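Side-chain contacts in hypothetical hydrolase (Bacteroides thetaiotaomicron, PDB 3TC9), which is of unknown function but probably acts as an auxiliary nutrient-binding protein that joins an immunoglobulin-like IPT/TIG domain to a six-bladed beta-propeller: residues I194-Q199 with P205-L210; E221-Q226 with L240-W245. All coordinates share one frame; numbering follows the deposited sequence.

Contact 1: I194-Q199 with P205-L210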
ATOM      1  N   ILE B 194     -13.515  23.557  13.518  1.00 55.59           N
ATOM      2  CA  ILE B 194     -13.671  23.735  14.957  1.00 55.75           C
ATOM      3  C   ILE B 194     -12.300  23.979  15.581  1.00 59.98           C
ATOM      4  O   ILE B 194     -11.421  23.121  15.478  1.00 58.84           O
ATOM      5  CB  ILE B 194     -14.388  22.551  15.657  1.00 58.14           C
ATOM      6  CG1 ILE B 194     -15.518  21.860  14.812  1.00 58.39           C
ATOM      7  CG2 ILE B 194     -14.743  22.880  17.117  1.00 59.37           C
ATOM      8  CD1 ILE B 194     -16.784  22.535  14.687  1.00 60.59           C
ATOM      9  N   ILE B 195     -12.141  25.129  16.249  1.00 56.38           N
ATOM     10  CA  ILE B 195     -10.912  25.555  16.922  1.00 55.12           C
ATOM     11  C   ILE B 195     -11.191  25.543  18.430  1.00 54.21           C
ATOM     12  O   ILE B 195     -12.151  26.167  18.883  1.00 53.46           O
ATOM     13  CB  ILE B 195     -10.497  26.955  16.362  1.00 59.95           C
ATOM     14  CG1 ILE B 195     -10.041  26.877  14.883  1.00 60.96           C
ATOM     15  CG2 ILE B 195      -9.487  27.695  17.222  1.00 61.60           C
ATOM     16  CD1 ILE B 195      -8.942  25.868  14.540  1.00 70.39           C
ATOM     17  N   THR B 196     -10.376  24.804  19.189  1.00 46.55           N
ATOM     18  CA  THR B 196     -10.530  24.632  20.636  1.00 45.94           C
ATOM     19  C   THR B 196      -9.515  25.482  21.418  1.00 49.76           C
ATOM     20  O   THR B 196      -8.304  25.377  21.173  1.00 48.63           O
ATOM     21  CB  THR B 196     -10.411  23.154  20.990  1.00 50.67           C
ATOM     22  OG1 THR B 196     -11.425  22.451  20.274  1.00 50.36           O
ATOM     23  CG2 THR B 196     -10.579  22.898  22.464  1.00 51.39           C
ATOM     24  N   ASN B 197     -10.021  26.296  22.375  1.00 46.39           N
ATOM     25  CA  ASN B 197      -9.228  27.193  23.212  1.00 47.32           C
ATOM     26  C   ASN B 197      -9.184  26.718  24.675  1.00 54.00           C
ATOM     27  O   ASN B 197     -10.219  26.441  25.286  1.00 53.97           O
ATOM     28  CB  ASN B 197      -9.768  28.631  23.132  1.00 46.00           C
ATOM     29  CG  ASN B 197      -8.749  29.681  23.468  1.00 59.99           C
ATOM     30  OD1 ASN B 197      -7.599  29.665  23.001  1.00 55.45           O
ATOM     31  ND2 ASN B 197      -9.152  30.634  24.272  1.00 54.09           N
ATOM     32  N   ASP B 198      -7.967  26.610  25.224  1.00 52.26           N
ATOM     33  CA  ASP B 198      -7.740  26.173  26.609  1.00 53.06           C
ATOM     34  C   ASP B 198      -7.621  27.401  27.515  1.00 55.95           C
ATOM     35  O   ASP B 198      -6.568  28.044  27.545  1.00 55.44           O
ATOM     36  CB  ASP B 198      -6.467  25.281  26.691  1.00 54.17           C
ATOM     37  CG  ASP B 198      -6.254  24.488  27.974  1.00 60.99           C
ATOM     38  OD1 ASP B 198      -6.923  24.810  29.004  1.00 61.72           O
ATOM     39  OD2 ASP B 198      -5.387  23.575  27.970  1.00 62.53           O
ATOM     40  N   GLN B 199      -8.708  27.742  28.228  1.00 52.39           N
ATOM     41  CA  GLN B 199      -8.726  28.914  29.113  1.00 52.99           C
ATOM     42  C   GLN B 199      -9.529  28.614  30.394  1.00 58.81           C
ATOM     43  O   GLN B 199     -10.446  27.797  30.349  1.00 58.06           O
ATOM     44  CB  GLN B 199      -9.224  30.166  28.359  1.00 54.61           C
ATOM     45  CG  GLN B 199     -10.586  30.035  27.678  1.00 45.28           C
ATOM     46  CD  GLN B 199     -11.699  30.235  28.662  1.00 64.17           C
ATOM     47  OE1 GLN B 199     -11.589  31.034  29.594  1.00 64.60           O
ATOM     48  NE2 GLN B 199     -12.781  29.492  28.504  1.00 54.01           N
ATOM     49  N   PRO B 205     -15.698  31.052  25.801  1.00 52.42           N
ATOM     50  CA  PRO B 205     -15.754  29.852  24.937  1.00 51.04           C
ATOM     51  C   PRO B 205     -14.535  28.911  24.976  1.00 54.40           C
ATOM     52  O   PRO B 205     -13.378  29.329  25.167  1.00 52.33           O
ATOM     53  CB  PRO B 205     -15.914  30.420  23.517  1.00 52.81           C
ATOM     54  CG  PRO B 205     -16.192  31.884  23.680  1.00 58.64           C
ATOM     55  CD  PRO B 205     -15.590  32.284  24.984  1.00 54.25           C
ATOM     56  N   ASN B 206     -14.822  27.604  24.767  1.00 50.36           N
ATOM     57  CA  ASN B 206     -13.797  26.564  24.645  1.00 48.30           C
ATOM     58  C   ASN B 206     -13.714  26.158  23.190  1.00 51.29           C
ATOM     59  O   ASN B 206     -12.623  25.911  22.716  1.00 50.35           O
ATOM     60  CB  ASN B 206     -14.033  25.344  25.567  1.00 44.04           C
ATOM     61  CG  ASN B 206     -15.416  24.696  25.560  1.00 63.39           C
ATOM     62  OD1 ASN B 206     -16.293  25.005  24.742  1.00 49.93           O
ATOM     63  ND2 ASN B 206     -15.643  23.759  26.488  1.00 51.89           N
ATOM     64  N   ASN B 207     -14.849  26.155  22.467  1.00 48.95           N
ATOM     65  CA  ASN B 207     -14.909  25.758  21.062  1.00 48.75           C
ATOM     66  C   ASN B 207     -15.459  26.867  20.185  1.00 55.28           C
ATOM     67  O   ASN B 207     -16.500  27.449  20.465  1.00 56.28           O
ATOM     68  CB  ASN B 207     -15.741  24.475  20.895  1.00 51.27           C
ATOM     69  CG  ASN B 207     -15.087  23.291  21.563  1.00 65.49           C
ATOM     70  OD1 ASN B 207     -13.935  22.951  21.275  1.00 58.33           O
ATOM     71  ND2 ASN B 207     -15.775  22.671  22.508  1.00 52.54           N
ATOM     72  N   TYR B 208     -14.707  27.176  19.141  1.00 53.53           N
ATOM     73  CA  TYR B 208     -14.998  28.186  18.136  1.00 55.70           C
ATOM     74  C   TYR B 208     -15.187  27.507  16.804  1.00 62.45           C
ATOM     75  O   TYR B 208     -14.551  26.487  16.546  1.00 60.53           O
ATOM     76  CB  TYR B 208     -13.852  29.221  18.036  1.00 56.51           C
ATOM     77  CG  TYR B 208     -13.641  30.055  19.279  1.00 58.23           C
ATOM     78  CD1 TYR B 208     -12.776  29.633  20.288  1.00 59.88           C
ATOM     79  CD2 TYR B 208     -14.276  31.283  19.434  1.00 59.49           C
ATOM     80  CE1 TYR B 208     -12.562  30.406  21.427  1.00 62.43           C
ATOM     81  CE2 TYR B 208     -14.067  32.067  20.568  1.00 60.75           C
ATOM     82  CZ  TYR B 208     -13.211  31.623  21.564  1.00 68.33           C
ATOM     83  OH  TYR B 208     -13.019  32.371  22.699  1.00 68.08           O
ATOM     84  N   ILE B 209     -16.031  28.084  15.947  1.00 63.05           N
ATOM     85  CA  ILE B 209     -16.297  27.569  14.610  1.00 63.99           C
ATOM     86  C   ILE B 209     -15.844  28.619  13.562  1.00 68.81           C
ATOM     87  O   ILE B 209     -16.107  29.813  13.718  1.00 69.85           O
ATOM     88  CB  ILE B 209     -17.786  27.129  14.487  1.00 68.95           C
ATOM     89  CG1 ILE B 209     -18.019  26.194  13.309  1.00 69.30           C
ATOM     90  CG2 ILE B 209     -18.815  28.274  14.570  1.00 72.38           C
ATOM     91  CD1 ILE B 209     -19.161  25.179  13.545  1.00 81.37           C
ATOM     92  N   LEU B 210     -15.059  28.177  12.573  1.00 64.54           N
ATOM     93  CA  LEU B 210     -14.564  29.026  11.488  1.00 64.32           C
ATOM     94  C   LEU B 210     -15.177  28.532  10.197  1.00 68.83           C
ATOM     95  O   LEU B 210     -14.887  27.423   9.749  1.00 69.17           O
ATOM     96  CB  LEU B 210     -13.020  29.056  11.399  1.00 63.09           C
ATOM     97  CG  LEU B 210     -12.242  29.800  12.489  1.00 67.42           C
ATOM     98  CD1 LEU B 210     -10.785  29.575  12.334  1.00 66.39           C
ATOM     99  CD2 LEU B 210     -12.443  31.288  12.409  1.00 71.39           C
TER
HETATM  100  O   HOH W   1     -11.901  31.361  24.889  1.00 41.14           O
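I194 and I209 meet through their terminal methyls, with CD1 of I194 lying 3.7 Å from CD1 of I209, and the two side chains pass each other at a slant. They form an apolar pair in an antiparallel beta hairpin, made of the two inner strands of a four-stranded propeller blade. On the reverse face of the sheet, I195 sets its CG1 3.8 Å from CD1 of L210, while V181 and I184 of strand 181-186 also touch I195. I195 and Y208 form a hydrogen-bonded pair: each backbone N binds the other's carbonyl O, with an N-H...O angle of 165° both ways. The Y208 ring turns its edge to the opposing strand, bringing CE1 to 3.7 Å from CB of N197 with that carbon near the ring plane.

Polar chemistry begins at the non-hydrogen-bonded pair T196 and N207, whose side chains run alongside each other on the face that carries I194. With OG1 set beside its own backbone N (chi1 -59°), T196 donates to OD1 of N207 at 2.7 Å, almost straight in line with the amide C=O. The other branch of that amide, ND2, binds OG1 of T223, so the flat group is held at both ends. A valine in place of T196 would probably leave OD1 of N207 without this donor and the amide freer to turn. Further out, N197 N donates to N206 O at 2.7 Å, and OD1 of N197 accepts from K180 N outside the hairpin. Beyond them, one water links the tips of two side chains, accepting from ND2 of N197 at 2.9 Å and lying 2.7 Å from OH of Y208.

Contact 2: E221-Q226 with L240-W245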
ATOM      1  N   GLU B 221     -18.635  31.452  18.328  1.00 68.99           N
ATOM      2  CA  GLU B 221     -18.548  30.581  19.489  1.00 67.23           C
ATOM      3  C   GLU B 221     -19.497  29.397  19.263  1.00 69.65           C
ATOM      4  O   GLU B 221     -20.583  29.589  18.714  1.00 69.95           O
ATOM      5  CB  GLU B 221     -18.914  31.413  20.732  1.00 69.68           C
ATOM      6  CG  GLU B 221     -19.246  30.667  22.008  1.00 80.84           C
ATOM      7  CD  GLU B 221     -20.105  31.489  22.951  1.00104.56           C
ATOM      8  OE1 GLU B 221     -19.748  32.660  23.229  1.00 87.59           O
ATOM      9  OE2 GLU B 221     -21.161  30.969  23.383  1.00101.97           O
ATOM     10  N   LEU B 222     -19.071  28.173  19.637  1.00 63.98           N
ATOM     11  CA  LEU B 222     -19.885  26.961  19.496  1.00 63.09           C
ATOM     12  C   LEU B 222     -20.376  26.495  20.880  1.00 66.12           C
ATOM     13  O   LEU B 222     -21.566  26.214  21.050  1.00 66.62           O
ATOM     14  CB  LEU B 222     -19.095  25.856  18.766  1.00 61.12           C
ATOM     15  CG  LEU B 222     -19.836  24.572  18.427  1.00 65.13           C
ATOM     16  CD1 LEU B 222     -20.815  24.770  17.279  1.00 66.30           C
ATOM     17  CD2 LEU B 222     -18.863  23.499  18.081  1.00 65.45           C
ATOM     18  N   THR B 223     -19.448  26.418  21.851  1.00 61.07           N
ATOM     19  CA  THR B 223     -19.693  26.048  23.254  1.00 60.85           C
ATOM     20  C   THR B 223     -18.803  26.935  24.150  1.00 63.05           C
ATOM     21  O   THR B 223     -17.806  27.496  23.684  1.00 60.76           O
ATOM     22  CB  THR B 223     -19.466  24.511  23.539  1.00 67.18           C
ATOM     23  OG1 THR B 223     -18.096  24.150  23.340  1.00 67.54           O
ATOM     24  CG2 THR B 223     -20.350  23.599  22.716  1.00 65.22           C
ATOM     25  N   LYS B 224     -19.186  27.050  25.425  1.00 60.70           N
ATOM     26  CA  LYS B 224     -18.483  27.751  26.497  1.00 60.67           C
ATOM     27  C   LYS B 224     -17.973  26.705  27.488  1.00 63.99           C
ATOM     28  O   LYS B 224     -18.633  25.671  27.672  1.00 64.08           O
ATOM     29  CB  LYS B 224     -19.425  28.751  27.209  1.00 64.53           C
ATOM     30  CG  LYS B 224     -19.749  30.000  26.402  1.00 73.62           C
ATOM     31  CD  LYS B 224     -20.811  30.867  27.072  1.00 81.88           C
ATOM     32  CE  LYS B 224     -22.197  30.596  26.531  1.00 94.10           C
ATOM     33  NZ  LYS B 224     -23.219  31.497  27.125  1.00102.40           N
ATOM     34  N   GLY B 225     -16.829  26.966  28.116  1.00 58.50           N
ATOM     35  CA  GLY B 225     -16.289  26.038  29.100  1.00 57.31           C
ATOM     36  C   GLY B 225     -14.836  26.263  29.450  1.00 60.76           C
ATOM     37  O   GLY B 225     -14.036  26.674  28.603  1.00 59.02           O
ATOM     38  N   GLN B 226     -14.480  25.969  30.700  1.00 57.41           N
ATOM     39  CA  GLN B 226     -13.101  26.142  31.154  1.00 56.59           C
ATOM     40  C   GLN B 226     -12.247  24.879  30.935  1.00 59.12           C
ATOM     41  O   GLN B 226     -12.760  23.756  30.872  1.00 58.39           O
ATOM     42  CB  GLN B 226     -13.049  26.558  32.635  1.00 58.63           C
ATOM     43  CG  GLN B 226     -13.677  25.537  33.585  1.00 70.86           C
ATOM     44  CD  GLN B 226     -13.581  25.932  35.034  1.00 86.68           C
ATOM     45  OE1 GLN B 226     -12.686  26.688  35.464  1.00 82.02           O
ATOM     46  NE2 GLN B 226     -14.477  25.374  35.826  1.00 68.51           N
ATOM     47  N   LEU B 240     -19.492  16.102  18.276  1.00 48.29           N
ATOM     48  CA  LEU B 240     -18.263  16.617  18.874  1.00 47.66           C
ATOM     49  C   LEU B 240     -18.027  16.112  20.299  1.00 52.79           C
ATOM     50  O   LEU B 240     -18.928  16.168  21.135  1.00 55.61           O
ATOM     51  CB  LEU B 240     -18.310  18.146  18.881  1.00 48.37           C
ATOM     52  CG  LEU B 240     -17.028  18.868  19.297  1.00 52.48           C
ATOM     53  CD1 LEU B 240     -16.082  18.976  18.142  1.00 51.64           C
ATOM     54  CD2 LEU B 240     -17.334  20.241  19.810  1.00 55.05           C
ATOM     55  N   TYR B 241     -16.798  15.659  20.571  1.00 46.12           N
ATOM     56  CA  TYR B 241     -16.355  15.203  21.884  1.00 44.95           C
ATOM     57  C   TYR B 241     -15.273  16.151  22.364  1.00 49.30           C
ATOM     58  O   TYR B 241     -14.397  16.536  21.583  1.00 46.47           O
ATOM     59  CB  TYR B 241     -15.841  13.754  21.824  1.00 45.37           C
ATOM     60  CG  TYR B 241     -16.945  12.771  21.500  1.00 48.04           C
ATOM     61  CD1 TYR B 241     -17.758  12.249  22.503  1.00 50.10           C
ATOM     62  CD2 TYR B 241     -17.206  12.393  20.184  1.00 48.00           C
ATOM     63  CE1 TYR B 241     -18.799  11.369  22.206  1.00 50.93           C
ATOM     64  CE2 TYR B 241     -18.245  11.513  19.876  1.00 49.28           C
ATOM     65  CZ  TYR B 241     -19.052  11.022  20.892  1.00 57.03           C
ATOM     66  OH  TYR B 241     -20.101  10.191  20.605  1.00 58.99           O
ATOM     67  N   PHE B 242     -15.347  16.574  23.618  1.00 47.45           N
ATOM     68  CA  PHE B 242     -14.335  17.481  24.167  1.00 47.17           C
ATOM     69  C   PHE B 242     -14.248  17.239  25.658  1.00 51.06           C
ATOM     70  O   PHE B 242     -15.040  16.461  26.190  1.00 50.14           O
ATOM     71  CB  PHE B 242     -14.643  18.951  23.821  1.00 49.47           C
ATOM     72  CG  PHE B 242     -15.974  19.464  24.304  1.00 52.68           C
ATOM     73  CD1 PHE B 242     -17.118  19.329  23.520  1.00 56.25           C
ATOM     74  CD2 PHE B 242     -16.078  20.135  25.520  1.00 55.32           C
ATOM     75  CE1 PHE B 242     -18.356  19.815  23.966  1.00 58.06           C
ATOM     76  CE2 PHE B 242     -17.309  20.615  25.965  1.00 59.33           C
ATOM     77  CZ  PHE B 242     -18.441  20.461  25.180  1.00 57.57           C
ATOM     78  N   ASN B 243     -13.282  17.862  26.335  1.00 48.51           N
ATOM     79  CA  ASN B 243     -13.123  17.620  27.763  1.00 48.16           C
ATOM     80  C   ASN B 243     -13.099  18.911  28.573  1.00 52.06           C
ATOM     81  O   ASN B 243     -13.278  20.016  28.051  1.00 50.54           O
ATOM     82  CB  ASN B 243     -11.809  16.801  28.015  1.00 44.36           C
ATOM     83  CG  ASN B 243     -10.530  17.630  28.097  1.00 56.91           C
ATOM     84  OD1 ASN B 243     -10.370  18.606  27.378  1.00 51.99           O
ATOM     85  ND2 ASN B 243      -9.634  17.332  29.050  1.00 42.87           N
ATOM     86  N   SER B 244     -12.849  18.713  29.876  1.00 49.67           N
ATOM     87  CA  SER B 244     -12.595  19.679  30.921  1.00 50.35           C
ATOM     88  C   SER B 244     -11.527  19.044  31.805  1.00 54.02           C
ATOM     89  O   SER B 244     -11.679  17.887  32.214  1.00 52.67           O
ATOM     90  CB  SER B 244     -13.869  20.026  31.680  1.00 55.62           C
ATOM     91  OG  SER B 244     -13.574  20.973  32.692  1.00 69.70           O
ATOM     92  N   TRP B 245     -10.399  19.752  31.995  1.00 50.53           N
ATOM     93  CA  TRP B 245      -9.247  19.273  32.769  1.00 49.50           C
ATOM     94  C   TRP B 245      -9.579  19.063  34.275  1.00 53.18           C
ATOM     95  O   TRP B 245      -9.081  18.116  34.882  1.00 52.83           O
ATOM     96  CB  TRP B 245      -8.093  20.268  32.577  1.00 47.83           C
ATOM     97  CG  TRP B 245      -6.963  20.207  33.561  1.00 49.10           C
ATOM     98  CD1 TRP B 245      -5.763  19.579  33.397  1.00 51.13           C
ATOM     99  CD2 TRP B 245      -6.851  20.974  34.769  1.00 50.25           C
ATOM    100  NE1 TRP B 245      -4.944  19.831  34.477  1.00 50.95           N
ATOM    101  CE2 TRP B 245      -5.582  20.692  35.330  1.00 53.82           C
ATOM    102  CE3 TRP B 245      -7.711  21.865  35.444  1.00 52.67           C
ATOM    103  CZ2 TRP B 245      -5.166  21.239  36.549  1.00 54.38           C
ATOM    104  CZ3 TRP B 245      -7.286  22.426  36.640  1.00 54.86           C
ATOM    105  CH2 TRP B 245      -6.036  22.102  37.189  1.00 55.27           C
TER
HETATM  106  O   HOH W   2     -14.117  22.681  28.759  1.00 38.92           O
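L222 and L240 touch tip to tip, CD2 of L222 standing 4.0 Å from CD2 of L240, at the close-packed end of an interface between two blades of the beta-propeller. Strand 219-224 is the last strand of one blade and strand 240-244 lies within the sheet of the next. The segments run in nearly the same direction, 17° apart, yet form no beta bridge, so side chains fill the space between sheets. With CG anti to the backbone N in both leucines (chi1 -175° in L222, -172° in L240), each extends a methyl toward the other strand, and F255 touches both. Next along, the T223 hydroxyl sits over one face of the F242 ring, with OG1 of T223 4.1 Å from CZ of F242. That hydroxyl is bonded outside the two segments, to ND2 of N207, and the side-chain amide of N206 also lies close to it, though that pairing is doubtful; it meets the ring as a packing neighbour. F251 and A231 also touch F242 from within its own blade.

Toward Q226 and S244 the character changes. The backbones draw together, from 10.5 Å between CA of L222 and CA of L240 to 6.5 Å between CA of Q226 and CA of S244, but side-chain contact thins out. Both residues are partly exposed, and OG of S244 makes at most a weak, unsettled hydrogen bond to O of Q226, at 3.4 Å. Water fills out this looser end: a single molecule donates to O of Q226 at 2.7 Å and to O of N243 at 2.9 Å, spanning the two backbones.

In the fold
Contact 1 lies within a single blade and contact 2 between that blade and its successor. They share a sheet, because strands 205-211 and 219-224 are neighbours in it, and their centres are about 7 Å apart. In contact 1 most touching residues are buried, and backbone bonds in register do much of the joining; contact 2 is only partly buried, covers less surface between its segments, and relies on side-chain ends and a water. N207 connects the two: its backbone O bonds L222 N, and its side chain also packs on L240 and F242. Polar groups belong to the hairpin's own pairing in contact 1, whereas in contact 2 the water-linked carbonyls lie at the looser end.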